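Local structure of putative uncharacterized protein gbs0355 (Streptococcus agalactiae, 3OKZ) at residues A[57-62]-A[189-194]; A[269-274]-A[284-289]; A[77-82]-A[94-99]. The protein is of unknown function but, as a LytR/CpsA/Psr family member, probably acts in the bacterial cell envelope, perhaps attaching phosphate-linked glycopolymers to the cell wall. All coordinates share one frame; numbering follows the deposited sequence.

Contact 1 (A[57-62]-A[189-194]); sequences TTMTSL and VIQKVL
Ile190 is the first residue of 189-194 to meet the strand, and it does so chiefly through its CG2 branch. This methyl, anti to the backbone N and beside the carbonyl carbon, reaches the end of Met59, a selenomethionine; Ile190 CG2 lies 3.2 Å from Met59 CE. The same methyl also flanks the selenium, with Ile190 CG2 to Met59 SE at 3.9 Å, and the two side chains run at a slant to each other. Met59 is nearly straight as far as its selenium and then bends sharply at chi3 (93°), which lays the terminal methyl against the isoleucine branch. One residue on, Gln191 brings its aliphatic stem past Met59 in the opposite direction, Gln191 CG standing 4.0 Å from Met59 SE. Within 57-62, Met59 makes all the contacts to this helix segment. The next two residues belong to another interface: Lys192 pairs with Glu188 and bonds to the carbonyl of Thr131, while Val193 packs on Leu123 and Val124 of helix 117-126. The example illustrates helix-on-sheet packing in an LCP domain: helix 178-200 covers a face of the mixed sheet, in which strand 56-62 is an interior member between 41-51 and 241-252. With no hydrogen bond or charge pair joining the segments, cohesion here comes from dispersion and burial of apolar surface, and a long, flexible selenomethionine side chain bridges strand and helix.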
ATOM      1  N   THR A  57     -12.996   2.174  -8.253  1.00 35.89           N
ATOM      2  CA  THR A  57     -11.655   2.025  -7.705  1.00 29.88           C
ATOM      3  C   THR A  57     -11.637   1.027  -6.554  1.00 31.53           C
ATOM      4  O   THR A  57     -12.575   0.963  -5.760  1.00 51.35           O
ATOM      5  CB  THR A  57     -11.118   3.373  -7.195  1.00 24.74           C
ATOM      6  OG1 THR A  57     -10.840   4.223  -8.312  1.00 25.90           O
ATOM      7  CG2 THR A  57      -9.851   3.179  -6.374  1.00 18.26           C
ATOM      8  N   THR A  58     -10.567   0.244  -6.471  1.00 17.81           N
ATOM      9  CA  THR A  58     -10.430  -0.727  -5.395  1.00 16.60           C
ATOM     10  C   THR A  58      -9.045  -0.623  -4.785  1.00 13.42           C
ATOM     11  O   THR A  58      -8.067  -0.357  -5.487  1.00 25.55           O
ATOM     12  CB  THR A  58     -10.595  -2.164  -5.895  1.00 14.09           C
ATOM     13  OG1 THR A  58      -9.400  -2.572  -6.581  1.00  9.36           O
ATOM     14  CG2 THR A  58     -11.800  -2.264  -6.835  1.00  8.04           C
HETATM   15  N   MSE A  59      -8.970  -0.840  -3.477  1.00 13.55           N
HETATM   16  CA  MSE A  59      -7.704  -0.798  -2.763  1.00 10.32           C
HETATM   17  C   MSE A  59      -7.492  -2.063  -1.980  1.00 16.94           C
HETATM   18  O   MSE A  59      -8.295  -2.418  -1.114  1.00 16.48           O
HETATM   19  CB  MSE A  59      -7.675   0.354  -1.785  1.00 10.14           C
HETATM   20  CG  MSE A  59      -7.847   1.701  -2.407  1.00 20.17           C
HETATM   21 SE   MSE A  59      -7.570   2.979  -1.038  1.00 59.03          SE
HETATM   22  CE  MSE A  59      -5.684   3.279  -1.343  1.00 62.71           C
ATOM     23  N   THR A  60      -6.396  -2.741  -2.272  1.00 16.15           N
ATOM     24  CA  THR A  60      -6.080  -3.956  -1.558  1.00  2.74           C
ATOM     25  C   THR A  60      -4.772  -3.808  -0.763  1.00  5.98           C
ATOM     26  O   THR A  60      -3.686  -3.647  -1.325  1.00 10.28           O
ATOM     27  CB  THR A  60      -6.039  -5.143  -2.538  1.00  5.65           C
ATOM     28  OG1 THR A  60      -7.347  -5.309  -3.102  1.00  8.37           O
ATOM     29  CG2 THR A  60      -5.655  -6.444  -1.830  1.00 10.07           C
ATOM     30  N   SER A  61      -4.909  -3.822   0.560  1.00 11.67           N
ATOM     31  CA  SER A  61      -3.772  -3.712   1.466  1.00 16.79           C
ATOM     32  C   SER A  61      -3.055  -5.059   1.471  1.00 12.82           C
ATOM     33  O   SER A  61      -3.693  -6.112   1.450  1.00 17.10           O
ATOM     34  CB  SER A  61      -4.259  -3.369   2.879  1.00 18.07           C
ATOM     35  OG  SER A  61      -5.039  -2.178   2.901  1.00 18.14           O
ATOM     36  N   LEU A  62      -1.731  -5.031   1.509  1.00 13.69           N
ATOM     37  CA  LEU A  62      -0.953  -6.268   1.476  1.00 13.32           C
ATOM     38  C   LEU A  62      -0.198  -6.482   2.778  1.00 12.70           C
ATOM     39  O   LEU A  62       0.774  -5.785   3.062  1.00 19.16           O
ATOM     40  CB  LEU A  62       0.024  -6.220   0.299  1.00 17.44           C
ATOM     41  CG  LEU A  62      -0.594  -5.671  -0.996  1.00 12.19           C
ATOM     42  CD1 LEU A  62       0.460  -5.561  -2.115  1.00  6.67           C
ATOM     43  CD2 LEU A  62      -1.741  -6.574  -1.406  1.00 10.71           C
ATOM     44  N   VAL A 189      -7.209   6.830   6.160  1.00  2.77           N
ATOM     45  CA  VAL A 189      -6.488   8.078   5.962  1.00 13.06           C
ATOM     46  C   VAL A 189      -6.293   8.352   4.462  1.00 15.86           C
ATOM     47  O   VAL A 189      -6.483   9.478   4.003  1.00 20.63           O
ATOM     48  CB  VAL A 189      -5.111   8.069   6.701  1.00  0.01           C
ATOM     49  CG1 VAL A 189      -4.456   9.434   6.614  1.00  0.01           C
ATOM     50  CG2 VAL A 189      -5.308   7.726   8.166  1.00  0.01           C
ATOM     51  N   ILE A 190      -5.938   7.324   3.696  1.00 14.46           N
ATOM     52  CA  ILE A 190      -5.738   7.504   2.265  1.00 20.39           C
ATOM     53  C   ILE A 190      -7.023   7.947   1.587  1.00 31.04           C
ATOM     54  O   ILE A 190      -7.050   8.967   0.890  1.00 25.48           O
ATOM     55  CB  ILE A 190      -5.212   6.199   1.599  1.00 14.43           C
ATOM     56  CG1 ILE A 190      -3.689   6.173   1.666  1.00 31.84           C
ATOM     57  CG2 ILE A 190      -5.617   6.131   0.127  1.00  3.73           C
ATOM     58  CD1 ILE A 190      -3.039   7.315   0.916  1.00 37.84           C
ATOM     59  N   GLN A 191      -8.091   7.189   1.805  1.00 33.64           N
ATOM     60  CA  GLN A 191      -9.387   7.496   1.205  1.00 28.03           C
ATOM     61  C   GLN A 191      -9.882   8.888   1.530  1.00 26.93           C
ATOM     62  O   GLN A 191     -10.381   9.587   0.653  1.00 25.15           O
ATOM     63  CB  GLN A 191     -10.436   6.483   1.659  1.00 26.52           C
ATOM     64  CG  GLN A 191     -10.128   5.059   1.237  1.00 39.55           C
ATOM     65  CD  GLN A 191     -11.068   4.070   1.872  1.00 58.99           C
ATOM     66  OE1 GLN A 191     -12.285   4.170   1.716  1.00 63.49           O
ATOM     67  NE2 GLN A 191     -10.515   3.107   2.598  1.00 71.20           N
ATOM     68  N   LYS A 192      -9.741   9.290   2.790  1.00 22.80           N
ATOM     69  CA  LYS A 192     -10.206  10.603   3.221  1.00 16.34           C
ATOM     70  C   LYS A 192      -9.422  11.764   2.616  1.00 24.47           C
ATOM     71  O   LYS A 192     -10.007  12.779   2.230  1.00 18.96           O
ATOM     72  CB  LYS A 192     -10.188  10.687   4.746  1.00 12.98           C
ATOM     73  CG  LYS A 192     -11.270   9.824   5.406  1.00 19.18           C
ATOM     74  CD  LYS A 192     -11.461  10.135   6.896  1.00 15.58           C
ATOM     75  CE  LYS A 192     -12.724   9.448   7.398  1.00 16.44           C
ATOM     76  NZ  LYS A 192     -12.876   9.504   8.869  1.00 16.39           N
ATOM     77  N   VAL A 193      -8.104  11.615   2.534  1.00 22.59           N
ATOM     78  CA  VAL A 193      -7.261  12.650   1.954  1.00 18.39           C
ATOM     79  C   VAL A 193      -7.582  12.812   0.476  1.00 29.18           C
ATOM     80  O   VAL A 193      -7.394  13.886  -0.090  1.00 34.95           O
ATOM     81  CB  VAL A 193      -5.774  12.317   2.135  1.00  0.01           C
ATOM     82  CG1 VAL A 193      -4.923  13.087   1.132  1.00  3.01           C
ATOM     83  CG2 VAL A 193      -5.362  12.681   3.542  1.00  0.89           C
ATOM     84  N   LEU A 194      -8.058  11.748  -0.154  1.00 27.64           N
ATOM     85  CA  LEU A 194      -8.441  11.846  -1.550  1.00 25.58           C
ATOM     86  C   LEU A 194      -9.773  12.583  -1.641  1.00 27.88           C
ATOM     87  O   LEU A 194      -9.923  13.522  -2.423  1.00 40.73           O
ATOM     88  CB  LEU A 194      -8.579  10.463  -2.153  1.00 23.96           C
ATOM     89  CG  LEU A 194      -7.277   9.971  -2.760  1.00 27.97           C
ATOM     90  CD1 LEU A 194      -7.309   8.458  -2.856  1.00 29.38           C
ATOM     91  CD2 LEU A 194      -7.066  10.637  -4.132  1.00 18.40           C
TER

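Contact 2 (A[269-274]-A[284-289]); sequences AVQNRI and KTLKTS
Gln271 and Leu286 meet with their side chains at about a right angle, the glutamine reaching out from its helix and the leucine laid across its end. Gln271 starts beside its own backbone N (chi1 -68°) and then runs extended, which holds the carboxamide a full side-chain length from the helix, at segment 284-289. In Leu286 the two torsions act together, chi1 of 164° with chi2 of 56° turning one methyl to the amide: Leu286 CD1 lies 3.7 Å from Gln271 CD, approaching obliquely and displaced from the amide plane. The carboxamide also comes close to the next carbonyl along, with Gln271 CD 3.9 Å from Lys287 O. The amide is probably reversed in the model; with its oxygen and nitrogen exchanged, it may donate a hydrogen bond to that carbonyl. In the fold, helix 264-277 follows strand 258-261, an outermost strand of the mixed sheet, and packs against the sheet through Ile274, which touches Leu47 and Thr49. The chain then doubles back over this helix as an irregular segment after residue 277. Leu286 adds contacts with Lys264 and Leu268, earlier in the same helix, and the side chains of Gln271 and Lys287 both touch Asp106. Thr288, whose first side-chain bond points at the helix, gives its hydroxyl other partners, bonding to the carbonyl of Leu104 and the backbone N of Ala290.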
ATOM      1  N   ALA A 269      -8.605 -16.078  -5.856  1.00 27.47           N
ATOM      2  CA  ALA A 269      -9.772 -15.207  -5.873  1.00 24.90           C
ATOM      3  C   ALA A 269      -9.416 -13.718  -5.882  1.00 21.79           C
ATOM      4  O   ALA A 269      -9.958 -12.936  -6.668  1.00 23.59           O
ATOM      5  CB  ALA A 269     -10.646 -15.508  -4.672  1.00 19.56           C
ATOM      6  N   VAL A 270      -8.511 -13.338  -4.990  1.00 13.18           N
ATOM      7  CA  VAL A 270      -8.077 -11.954  -4.858  1.00 23.09           C
ATOM      8  C   VAL A 270      -7.359 -11.474  -6.115  1.00 27.16           C
ATOM      9  O   VAL A 270      -7.546 -10.332  -6.552  1.00 32.97           O
ATOM     10  CB  VAL A 270      -7.138 -11.785  -3.635  1.00 40.05           C
ATOM     11  CG1 VAL A 270      -6.743 -10.331  -3.470  1.00 36.65           C
ATOM     12  CG2 VAL A 270      -7.825 -12.296  -2.381  1.00 41.60           C
ATOM     13  N   GLN A 271      -6.530 -12.343  -6.687  1.00 22.83           N
ATOM     14  CA  GLN A 271      -5.804 -11.996  -7.897  1.00 18.87           C
ATOM     15  C   GLN A 271      -6.848 -11.665  -8.950  1.00 27.79           C
ATOM     16  O   GLN A 271      -6.943 -10.539  -9.423  1.00 31.72           O
ATOM     17  CB  GLN A 271      -4.966 -13.181  -8.400  1.00 12.42           C
ATOM     18  CG  GLN A 271      -3.779 -13.611  -7.540  1.00  9.25           C
ATOM     19  CD  GLN A 271      -2.937 -14.670  -8.238  1.00 15.33           C
ATOM     20  OE1 GLN A 271      -1.861 -15.044  -7.773  1.00 16.57           O
ATOM     21  NE2 GLN A 271      -3.434 -15.158  -9.366  1.00 26.41           N
ATOM     22  N   ASN A 272      -7.644 -12.671  -9.293  1.00 28.82           N
ATOM     23  CA  ASN A 272      -8.680 -12.554 -10.312  1.00 31.76           C
ATOM     24  C   ASN A 272      -9.646 -11.392 -10.088  1.00 27.74           C
ATOM     25  O   ASN A 272     -10.132 -10.789 -11.047  1.00 36.43           O
ATOM     26  CB  ASN A 272      -9.437 -13.886 -10.419  1.00 22.29           C
ATOM     27  CG  ASN A 272      -8.533 -15.044 -10.865  1.00 27.07           C
ATOM     28  OD1 ASN A 272      -8.970 -16.195 -10.916  1.00 36.79           O
ATOM     29  ND2 ASN A 272      -7.271 -14.737 -11.192  1.00 26.98           N
ATOM     30  N   ARG A 273      -9.926 -11.083  -8.827  1.00 19.26           N
ATOM     31  CA  ARG A 273     -10.815  -9.973  -8.495  1.00 20.45           C
ATOM     32  C   ARG A 273     -10.122  -8.721  -9.026  1.00 29.37           C
ATOM     33  O   ARG A 273     -10.741  -7.868  -9.670  1.00 32.82           O
ATOM     34  CB  ARG A 273     -10.995  -9.884  -6.976  1.00 16.80           C
ATOM     35  CG  ARG A 273     -12.065  -8.915  -6.503  1.00 17.72           C
ATOM     36  CD  ARG A 273     -11.449  -7.648  -5.925  1.00 35.08           C
ATOM     37  NE  ARG A 273     -10.468  -7.931  -4.877  1.00 45.21           N
ATOM     38  CZ  ARG A 273     -10.718  -8.624  -3.766  1.00 48.91           C
ATOM     39  NH1 ARG A 273     -11.930  -9.122  -3.530  1.00 39.60           N
ATOM     40  NH2 ARG A 273      -9.746  -8.824  -2.884  1.00 54.92           N
ATOM     41  N   ILE A 274      -8.823  -8.625  -8.758  1.00 24.21           N
ATOM     42  CA  ILE A 274      -8.028  -7.496  -9.225  1.00 24.79           C
ATOM     43  C   ILE A 274      -7.926  -7.549 -10.747  1.00 25.80           C
ATOM     44  O   ILE A 274      -8.117  -6.535 -11.421  1.00 16.80           O
ATOM     45  CB  ILE A 274      -6.609  -7.522  -8.622  1.00 19.06           C
ATOM     46  CG1 ILE A 274      -6.686  -7.259  -7.118  1.00 19.25           C
ATOM     47  CG2 ILE A 274      -5.731  -6.501  -9.304  1.00 11.67           C
ATOM     48  CD1 ILE A 274      -5.331  -7.042  -6.460  1.00 25.54           C
ATOM     49  N   LYS A 284      -7.432 -20.023 -13.989  1.00 46.29           N
ATOM     50  CA  LYS A 284      -8.180 -21.112 -13.370  1.00 35.15           C
ATOM     51  C   LYS A 284      -7.283 -21.792 -12.339  1.00 36.83           C
ATOM     52  O   LYS A 284      -7.757 -22.303 -11.323  1.00 47.83           O
ATOM     53  CB  LYS A 284      -8.621 -22.139 -14.417  1.00 30.66           C
ATOM     54  CG  LYS A 284      -9.722 -21.668 -15.355  1.00 44.95           C
ATOM     55  CD  LYS A 284      -9.262 -20.543 -16.278  1.00 53.67           C
ATOM     56  CE  LYS A 284     -10.387 -20.091 -17.207  1.00 53.36           C
ATOM     57  NZ  LYS A 284      -9.969 -18.966 -18.092  1.00 58.28           N
ATOM     58  N   THR A 285      -5.984 -21.797 -12.611  1.00 28.61           N
ATOM     59  CA  THR A 285      -5.015 -22.404 -11.708  1.00 37.45           C
ATOM     60  C   THR A 285      -4.145 -21.272 -11.194  1.00 37.26           C
ATOM     61  O   THR A 285      -3.797 -20.358 -11.933  1.00 35.16           O
ATOM     62  CB  THR A 285      -4.128 -23.459 -12.423  1.00 57.01           C
ATOM     63  OG1 THR A 285      -3.078 -22.805 -13.147  1.00 67.44           O
ATOM     64  CG2 THR A 285      -4.962 -24.282 -13.398  1.00 68.36           C
ATOM     65  N   LEU A 286      -3.800 -21.335  -9.922  1.00 40.98           N
ATOM     66  CA  LEU A 286      -3.003 -20.296  -9.301  1.00 33.57           C
ATOM     67  C   LEU A 286      -1.494 -20.388  -9.533  1.00 28.02           C
ATOM     68  O   LEU A 286      -0.942 -21.472  -9.712  1.00 37.76           O
ATOM     69  CB  LEU A 286      -3.318 -20.280  -7.797  1.00 32.88           C
ATOM     70  CG  LEU A 286      -2.416 -19.567  -6.792  1.00 30.31           C
ATOM     71  CD1 LEU A 286      -2.226 -18.107  -7.169  1.00 21.71           C
ATOM     72  CD2 LEU A 286      -3.054 -19.685  -5.414  1.00 39.50           C
ATOM     73  N   LYS A 287      -0.853 -19.221  -9.540  1.00 28.11           N
ATOM     74  CA  LYS A 287       0.594 -19.067  -9.698  1.00 22.89           C
ATOM     75  C   LYS A 287       0.950 -17.867  -8.830  1.00 15.85           C
ATOM     76  O   LYS A 287       0.270 -16.842  -8.876  1.00 17.62           O
ATOM     77  CB  LYS A 287       0.966 -18.777 -11.156  1.00 29.04           C
ATOM     78  CG  LYS A 287       2.394 -18.285 -11.367  1.00 29.19           C
ATOM     79  CD  LYS A 287       2.628 -17.979 -12.835  1.00 31.91           C
ATOM     80  CE  LYS A 287       3.886 -17.155 -13.075  1.00 37.17           C
ATOM     81  NZ  LYS A 287       5.136 -17.899 -12.764  1.00 30.59           N
ATOM     82  N   THR A 288       1.998 -18.001  -8.032  1.00 19.69           N
ATOM     83  CA  THR A 288       2.430 -16.938  -7.135  1.00 21.29           C
ATOM     84  C   THR A 288       3.813 -17.282  -6.635  1.00 21.81           C
ATOM     85  O   THR A 288       4.268 -18.413  -6.798  1.00 36.15           O
ATOM     86  CB  THR A 288       1.522 -16.832  -5.896  1.00 23.33           C
ATOM     87  OG1 THR A 288       1.920 -15.709  -5.100  1.00 29.04           O
ATOM     88  CG2 THR A 288       1.648 -18.083  -5.051  1.00 22.47           C
ATOM     89  N   SER A 289       4.483 -16.315  -6.019  1.00 18.82           N
ATOM     90  CA  SER A 289       5.816 -16.571  -5.480  1.00 26.03           C
ATOM     91  C   SER A 289       5.720 -16.736  -3.972  1.00 24.25           C
ATOM     92  O   SER A 289       6.720 -16.933  -3.290  1.00 21.37           O
ATOM     93  CB  SER A 289       6.768 -15.426  -5.831  1.00 28.82           C
ATOM     94  OG  SER A 289       6.192 -14.169  -5.525  1.00 36.28           O
TER

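Contact 3 (A[77-82]-A[94-99]); sequences GQTGVE and AEMALM
The peptide group joining Gln78 to Thr79 carries the terminal methyl of Met96, a selenomethionine, over one of its faces: Met96 CE sits 4.4 Å from Gln78 C and is shifted toward the nitrogen end of the group. The carboxamide of Gln78, the other flat group here, is directed off from the helix and takes no part in this face contact. Beyond the peptide the same methyl meets Thr79, with Met96 CE 4.0 Å from Thr79 CA and 3.1 Å from Thr79 OG1. Met96 starts out trans to its backbone N (chi1 -172°), stays extended to the selenium, and bends at chi3 (-101°) to bring CE down on the loop. The threonine hydroxyl finds its polar partners in the loop: it hydrogen-bonds to the carbonyl of Pro73 and more weakly to that of Asn76. The helix thus presents an apolar methyl to a loop residue whose hydroxyl is bonded within the loop. Met96 also touches the loop residues Pro73 and Asn76, and Ala88 of helix 87-90; further along helix 93-105, Ala97 touches Met25 and Leu98 touches Leu23, both of strand 20-28, so one helix lies between the central sheet and segment 77-82.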
ATOM      1  N   GLY A  77      21.534  -9.831  -2.677  1.00 27.26           N
ATOM      2  CA  GLY A  77      21.726 -10.953  -1.776  1.00 23.34           C
ATOM      3  C   GLY A  77      20.455 -11.617  -1.263  1.00 25.10           C
ATOM      4  O   GLY A  77      20.474 -12.772  -0.844  1.00 26.35           O
ATOM      5  N   GLN A  78      19.339 -10.905  -1.306  1.00 35.52           N
ATOM      6  CA  GLN A  78      18.094 -11.464  -0.803  1.00 36.40           C
ATOM      7  C   GLN A  78      17.084 -11.988  -1.824  1.00 32.45           C
ATOM      8  O   GLN A  78      15.989 -12.399  -1.448  1.00 31.63           O
ATOM      9  CB  GLN A  78      17.416 -10.442   0.109  1.00 38.62           C
ATOM     10  CG  GLN A  78      18.096 -10.282   1.444  1.00 39.02           C
ATOM     11  CD  GLN A  78      18.162 -11.593   2.191  1.00 47.17           C
ATOM     12  OE1 GLN A  78      17.264 -12.430   2.066  1.00 52.45           O
ATOM     13  NE2 GLN A  78      19.219 -11.780   2.984  1.00 42.04           N
ATOM     14  N   THR A  79      17.434 -11.983  -3.106  1.00 31.99           N
ATOM     15  CA  THR A  79      16.509 -12.483  -4.119  1.00 30.65           C
ATOM     16  C   THR A  79      16.313 -13.984  -3.921  1.00 35.61           C
ATOM     17  O   THR A  79      17.205 -14.665  -3.415  1.00 48.18           O
ATOM     18  CB  THR A  79      17.046 -12.239  -5.544  1.00 33.01           C
ATOM     19  OG1 THR A  79      17.405 -10.860  -5.692  1.00 40.24           O
ATOM     20  CG2 THR A  79      15.986 -12.591  -6.580  1.00 26.86           C
ATOM     21  N   GLY A  80      15.146 -14.492  -4.315  1.00 35.30           N
ATOM     22  CA  GLY A  80      14.855 -15.913  -4.175  1.00 45.04           C
ATOM     23  C   GLY A  80      15.039 -16.471  -2.770  1.00 47.57           C
ATOM     24  O   GLY A  80      15.473 -17.614  -2.597  1.00 53.45           O
ATOM     25  N   VAL A  81      14.709 -15.661  -1.767  1.00 40.10           N
ATOM     26  CA  VAL A  81      14.830 -16.051  -0.365  1.00 28.87           C
ATOM     27  C   VAL A  81      13.486 -15.912   0.346  1.00 33.66           C
ATOM     28  O   VAL A  81      12.797 -14.910   0.182  1.00 48.01           O
ATOM     29  CB  VAL A  81      15.843 -15.156   0.372  1.00 30.19           C
ATOM     30  CG1 VAL A  81      15.914 -15.551   1.833  1.00 36.29           C
ATOM     31  CG2 VAL A  81      17.206 -15.263  -0.282  1.00 29.26           C
ATOM     32  N   GLU A  82      13.113 -16.915   1.131  1.00 24.66           N
ATOM     33  CA  GLU A  82      11.853 -16.864   1.855  1.00 21.39           C
ATOM     34  C   GLU A  82      11.949 -15.906   3.035  1.00 29.11           C
ATOM     35  O   GLU A  82      12.781 -16.075   3.922  1.00 32.36           O
ATOM     36  CB  GLU A  82      11.452 -18.255   2.349  1.00 21.74           C
ATOM     37  CG  GLU A  82      10.829 -19.145   1.277  1.00 23.03           C
ATOM     38  CD  GLU A  82      10.292 -20.449   1.852  1.00 39.78           C
ATOM     39  OE1 GLU A  82       9.888 -20.454   3.036  1.00 45.36           O
ATOM     40  OE2 GLU A  82      10.257 -21.466   1.124  1.00 44.63           O
ATOM     41  N   ALA A  94      12.016   0.023  -3.632  1.00 36.35           N
ATOM     42  CA  ALA A  94      10.949   0.093  -4.624  1.00 24.33           C
ATOM     43  C   ALA A  94      10.933  -1.036  -5.657  1.00 26.56           C
ATOM     44  O   ALA A  94       9.933  -1.755  -5.785  1.00 31.82           O
ATOM     45  CB  ALA A  94      11.009   1.439  -5.330  1.00 20.35           C
ATOM     46  N   GLU A  95      12.033  -1.184  -6.392  1.00 17.61           N
ATOM     47  CA  GLU A  95      12.144  -2.215  -7.424  1.00 18.54           C
ATOM     48  C   GLU A  95      11.812  -3.634  -6.978  1.00 25.04           C
ATOM     49  O   GLU A  95      11.051  -4.343  -7.648  1.00 24.25           O
ATOM     50  CB  GLU A  95      13.550  -2.193  -8.012  1.00 27.57           C
ATOM     51  CG  GLU A  95      13.908  -3.393  -8.870  1.00 40.85           C
ATOM     52  CD  GLU A  95      15.195  -3.169  -9.632  1.00 50.84           C
ATOM     53  OE1 GLU A  95      15.134  -2.649 -10.771  1.00 48.50           O
ATOM     54  OE2 GLU A  95      16.267  -3.496  -9.085  1.00 47.34           O
HETATM   55  N   MSE A  96      12.390  -4.050  -5.855  1.00 22.60           N
HETATM   56  CA  MSE A  96      12.174  -5.398  -5.335  1.00 30.72           C
HETATM   57  C   MSE A  96      10.765  -5.531  -4.785  1.00 23.07           C
HETATM   58  O   MSE A  96      10.145  -6.582  -4.900  1.00 20.94           O
HETATM   59  CB  MSE A  96      13.214  -5.728  -4.253  1.00 35.79           C
HETATM   60  CG  MSE A  96      13.210  -7.180  -3.779  1.00 41.06           C
HETATM   61 SE   MSE A  96      14.866  -7.659  -2.864  1.00 62.49          SE
HETATM   62  CE  MSE A  96      15.739  -8.606  -4.302  1.00130.27           C
ATOM     63  N   ALA A  97      10.261  -4.458  -4.192  1.00 20.26           N
ATOM     64  CA  ALA A  97       8.914  -4.474  -3.660  1.00 15.39           C
ATOM     65  C   ALA A  97       7.997  -4.672  -4.850  1.00 15.82           C
ATOM     66  O   ALA A  97       7.107  -5.529  -4.842  1.00 19.52           O
ATOM     67  CB  ALA A  97       8.603  -3.160  -2.987  1.00 12.15           C
ATOM     68  N   LEU A  98       8.222  -3.882  -5.893  1.00 16.53           N
ATOM     69  CA  LEU A  98       7.391  -4.000  -7.070  1.00 13.83           C
ATOM     70  C   LEU A  98       7.473  -5.412  -7.631  1.00 15.54           C
ATOM     71  O   LEU A  98       6.447  -6.084  -7.786  1.00 19.42           O
ATOM     72  CB  LEU A  98       7.810  -2.994  -8.136  1.00  9.92           C
ATOM     73  CG  LEU A  98       6.897  -3.077  -9.362  1.00 15.31           C
ATOM     74  CD1 LEU A  98       5.514  -2.584  -8.995  1.00 16.00           C
ATOM     75  CD2 LEU A  98       7.469  -2.259 -10.498  1.00 25.67           C
HETATM   76  N   MSE A  99       8.689  -5.871  -7.916  1.00  9.67           N
HETATM   77  CA  MSE A  99       8.868  -7.202  -8.482  1.00 20.34           C
HETATM   78  C   MSE A  99       8.244  -8.300  -7.631  1.00 29.91           C
HETATM   79  O   MSE A  99       7.565  -9.198  -8.154  1.00 14.80           O
HETATM   80  CB  MSE A  99      10.350  -7.470  -8.699  1.00 23.82           C
HETATM   81  CG  MSE A  99      10.977  -6.504  -9.703  1.00 27.86           C
HETATM   82 SE   MSE A  99      12.789  -6.926 -10.184  1.00 59.10          SE
HETATM   83  CE  MSE A  99      12.441  -7.819 -11.865  1.00144.11           C
TER

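In the fold
The centre of contact 1 lies about 8 Å from the centre of the chain, whereas the centres of contacts 2 and 3 are about 18 and 16 Å from it; all three are partly buried. No two of them share a helix or strand, yet 1 and 2 meet through strand 56-62: Thr60 touches Arg273 and Ile274. Contact 3 is nested in the loop closed by contact 1, and contact 2 follows both along the chain. Contact 1 pairs strand with helix, while the outer two set an irregular segment on a helix. Contacts 1 and 3 share a selenomethionine methyl as the touching group; contact 2 alone sets a carboxamide beside a backbone carbonyl.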